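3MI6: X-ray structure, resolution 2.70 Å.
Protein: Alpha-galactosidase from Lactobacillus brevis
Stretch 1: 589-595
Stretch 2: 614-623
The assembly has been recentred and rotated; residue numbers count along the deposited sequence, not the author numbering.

Stretch 1 589-595: SLKTRGA
Stretch 2, residues 614-623: TELDQVKKQV

Two helices of one chain run nearly parallel here. The first begins at Leu-590 and continues past Ala-595; the second spans all of 614-623 and extends beyond it at both ends. Their N-to-C directions differ by 24° (signed crossing angle -24°), and the axes approach to 10.9 Å. Backbone torsions are helical throughout, near -60/-40, except at Ser-589, whose -62/154 marks the residue before the first turn. The register steps by four on both sides: Leu-590 CA lies 8.0 Å from Gln-618 CA, and Gly-594 CA 6.8 Å from Gln-622 CA, so the backbones lie closer at the glycine pair.

The contact is small, 256 Å² over both sides, and Leu-590 accounts for the largest share. Its CA-to-CB bond points toward the second helix, and with chi1 t and chi2 p the side chain enters a hole formed by Glu-615, Gln-618, Val-619 and Gln-622. Leu-590 CD2 reaches Gln-618 CD at 3.5 Å, Val-619 CG2 at 4.1 Å and the backbone Glu-615 O at 4.1 Å. A branched apolar side chain suits a pocket lined by a valine methyl, the CG and CD of Gln-618 and the amide end of Gln-622. Val-619, t at chi1 and pointing sideways, supplies the apolar wall.

Gln-622 provides the polar lock. Its CA-to-CB bond is also directed toward the partner helix, and with chi1 m, chi2 t and chi3 -19°, Gln-622 NE2 donates to Leu-590 O at 3.0 Å, with an N-H...O angle of 143°. Leu-590 O also accepts from Gly-594 N at 3.0 Å, so the amide joins an existing helical bond without displacing it. Gln-622 OE1 is satisfied elsewhere in the structure, an arrangement that leaves neither end of this buried amide idle.

Gly-594 makes room for that amide. Gln-622 NE2 lies 3.7 Å from Gly-594 CA, and an ideal CB on Gly-594 would fall 2.3 Å from Gln-622 NE2, a clash. The glycine leaves the space that the amide occupies.

Gln-618, whose CA-to-CB bond points toward the first helix, is extended, with chi1 t, chi2 t and chi3 173°. A water donates to Gln-618 OE1 at 2.7 Å and accepts from Lys-591 N at 3.1 Å, bridging the longer gap between those two atoms, 3.8 Å. Lys-591 contributes little else; its all-t chain leads away. Ser-589, chi1 p, caps the same turn: Ser-589 OG accepts from Thr-592 N at 3.0 Å, serving a first-turn amide beside the contact.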

# COMPACT_ATOMS: atom_id res chain seq x y z
N SER D 589 -2.65 -32.64 -14.17
CA SER D 589 -3.62 -33.64 -14.63
C SER D 589 -4.00 -33.42 -16.09
O SER D 589 -3.94 -32.29 -16.60
CB SER D 589 -4.89 -33.60 -13.78
OG SER D 589 -5.53 -32.35 -13.93
N LEU D 590 -4.42 -34.47 -16.78
CA LEU D 590 -4.93 -34.26 -18.13
C LEU D 590 -6.23 -33.44 -18.12
O LEU D 590 -6.52 -32.70 -19.06
CB LEU D 590 -5.12 -35.60 -18.84
CG LEU D 590 -5.74 -35.64 -20.22
CD1 LEU D 590 -4.98 -34.78 -21.21
CD2 LEU D 590 -5.74 -37.09 -20.66
N LYS D 591 -7.00 -33.56 -17.04
CA LYS D 591 -8.24 -32.80 -16.88
C LYS D 591 -7.98 -31.30 -16.84
O LYS D 591 -8.72 -30.52 -17.43
CB LYS D 591 -8.98 -33.26 -15.62
CG LYS D 591 -10.24 -32.47 -15.29
CD LYS D 591 -10.65 -32.66 -13.82
CE LYS D 591 -11.99 -31.96 -13.56
NZ LYS D 591 -12.40 -31.93 -12.11
N THR D 592 -6.94 -30.88 -16.15
CA THR D 592 -6.66 -29.46 -16.04
C THR D 592 -6.10 -28.87 -17.34
O THR D 592 -6.59 -27.84 -17.82
CB THR D 592 -5.73 -29.16 -14.86
OG1 THR D 592 -6.34 -29.62 -13.64
CG2 THR D 592 -5.44 -27.67 -14.76
N ARG D 593 -5.08 -29.52 -17.92
CA ARG D 593 -4.55 -29.13 -19.23
C ARG D 593 -5.67 -28.96 -20.24
O ARG D 593 -5.71 -27.97 -20.99
CB ARG D 593 -3.50 -30.12 -19.77
CG ARG D 593 -2.44 -30.48 -18.77
CD ARG D 593 -1.22 -31.10 -19.39
NE ARG D 593 -1.44 -32.37 -20.11
CZ ARG D 593 -1.42 -33.58 -19.56
NH1 ARG D 593 -1.24 -33.74 -18.26
NH2 ARG D 593 -1.61 -34.65 -20.32
N GLY D 594 -6.60 -29.91 -20.25
CA GLY D 594 -7.78 -29.81 -21.09
C GLY D 594 -8.59 -28.57 -20.78
O GLY D 594 -8.98 -27.84 -21.70
N ALA D 595 -8.82 -28.33 -19.48
CA ALA D 595 -9.77 -27.30 -19.01
C ALA D 595 -9.29 -25.86 -19.15
O ALA D 595 -10.09 -24.95 -19.27
CB ALA D 595 -10.20 -27.60 -17.57
N THR D 614 -7.11 -45.77 -21.35
CA THR D 614 -7.89 -44.85 -20.54
C THR D 614 -7.60 -43.38 -20.85
O THR D 614 -8.49 -42.55 -20.75
CB THR D 614 -7.70 -45.10 -19.04
OG1 THR D 614 -6.32 -44.96 -18.70
CG2 THR D 614 -8.18 -46.49 -18.69
N GLU D 615 -6.35 -43.07 -21.20
CA GLU D 615 -5.95 -41.69 -21.53
C GLU D 615 -6.61 -41.27 -22.84
O GLU D 615 -7.19 -40.19 -22.93
CB GLU D 615 -4.44 -41.57 -21.70
CG GLU D 615 -3.58 -41.65 -20.45
CD GLU D 615 -2.09 -41.69 -20.80
OE1 GLU D 615 -1.41 -40.65 -20.61
OE2 GLU D 615 -1.60 -42.74 -21.28
N LEU D 616 -6.48 -42.12 -23.85
CA LEU D 616 -7.17 -41.92 -25.13
C LEU D 616 -8.66 -41.61 -24.94
O LEU D 616 -9.18 -40.68 -25.53
CB LEU D 616 -6.98 -43.14 -26.04
CG LEU D 616 -6.10 -43.02 -27.29
CD1 LEU D 616 -5.08 -41.89 -27.17
CD2 LEU D 616 -5.41 -44.35 -27.61
N ASP D 617 -9.34 -42.39 -24.11
CA ASP D 617 -10.76 -42.18 -23.87
C ASP D 617 -11.04 -40.83 -23.24
O ASP D 617 -12.06 -40.19 -23.53
CB ASP D 617 -11.36 -43.29 -23.01
CG ASP D 617 -12.82 -43.05 -22.71
OD1 ASP D 617 -13.65 -43.18 -23.64
OD2 ASP D 617 -13.15 -42.73 -21.54
N GLN D 618 -10.15 -40.40 -22.36
CA GLN D 618 -10.27 -39.10 -21.71
C GLN D 618 -10.23 -38.00 -22.76
O GLN D 618 -11.05 -37.08 -22.76
CB GLN D 618 -9.14 -38.93 -20.70
CG GLN D 618 -9.34 -37.80 -19.71
CD GLN D 618 -8.40 -37.91 -18.53
OE1 GLN D 618 -8.34 -37.01 -17.69
NE2 GLN D 618 -7.65 -39.02 -18.44
N VAL D 619 -9.28 -38.12 -23.67
CA VAL D 619 -9.13 -37.15 -24.73
C VAL D 619 -10.33 -37.13 -25.66
O VAL D 619 -10.87 -36.07 -25.94
CB VAL D 619 -7.86 -37.42 -25.53
CG1 VAL D 619 -7.81 -36.50 -26.73
CG2 VAL D 619 -6.66 -37.21 -24.66
N LYS D 620 -10.76 -38.30 -26.11
CA LYS D 620 -11.96 -38.42 -26.94
C LYS D 620 -13.11 -37.65 -26.31
O LYS D 620 -13.93 -37.06 -27.01
CB LYS D 620 -12.34 -39.90 -27.11
CG LYS D 620 -13.41 -40.21 -28.15
CD LYS D 620 -13.42 -41.72 -28.40
CE LYS D 620 -14.10 -42.12 -29.72
NZ LYS D 620 -15.58 -42.25 -29.59
N LYS D 621 -13.18 -37.66 -24.98
CA LYS D 621 -14.31 -37.04 -24.31
C LYS D 621 -14.14 -35.54 -24.20
O LYS D 621 -15.12 -34.79 -24.36
CB LYS D 621 -14.59 -37.68 -22.94
CG LYS D 621 -15.02 -39.14 -23.03
CD LYS D 621 -15.57 -39.66 -21.71
CE LYS D 621 -16.07 -41.10 -21.88
NZ LYS D 621 -16.73 -41.63 -20.65
N GLN D 622 -12.91 -35.09 -23.96
CA GLN D 622 -12.60 -33.67 -24.02
C GLN D 622 -13.03 -33.06 -25.36
O GLN D 622 -13.61 -31.98 -25.41
CB GLN D 622 -11.11 -33.42 -23.78
CG GLN D 622 -10.61 -33.84 -22.42
CD GLN D 622 -9.20 -33.36 -22.15
OE1 GLN D 622 -8.48 -33.02 -23.08
NE2 GLN D 622 -8.80 -33.33 -20.88
N VAL D 623 -12.75 -33.78 -26.45
CA VAL D 623 -13.07 -33.32 -27.79
C VAL D 623 -14.58 -33.26 -28.06
O VAL D 623 -15.07 -32.29 -28.65
CB VAL D 623 -12.35 -34.19 -28.86
CG1 VAL D 623 -12.78 -33.78 -30.28
CG2 VAL D 623 -10.85 -34.06 -28.70
O HOH W 1 -7.03 -36.24 -15.41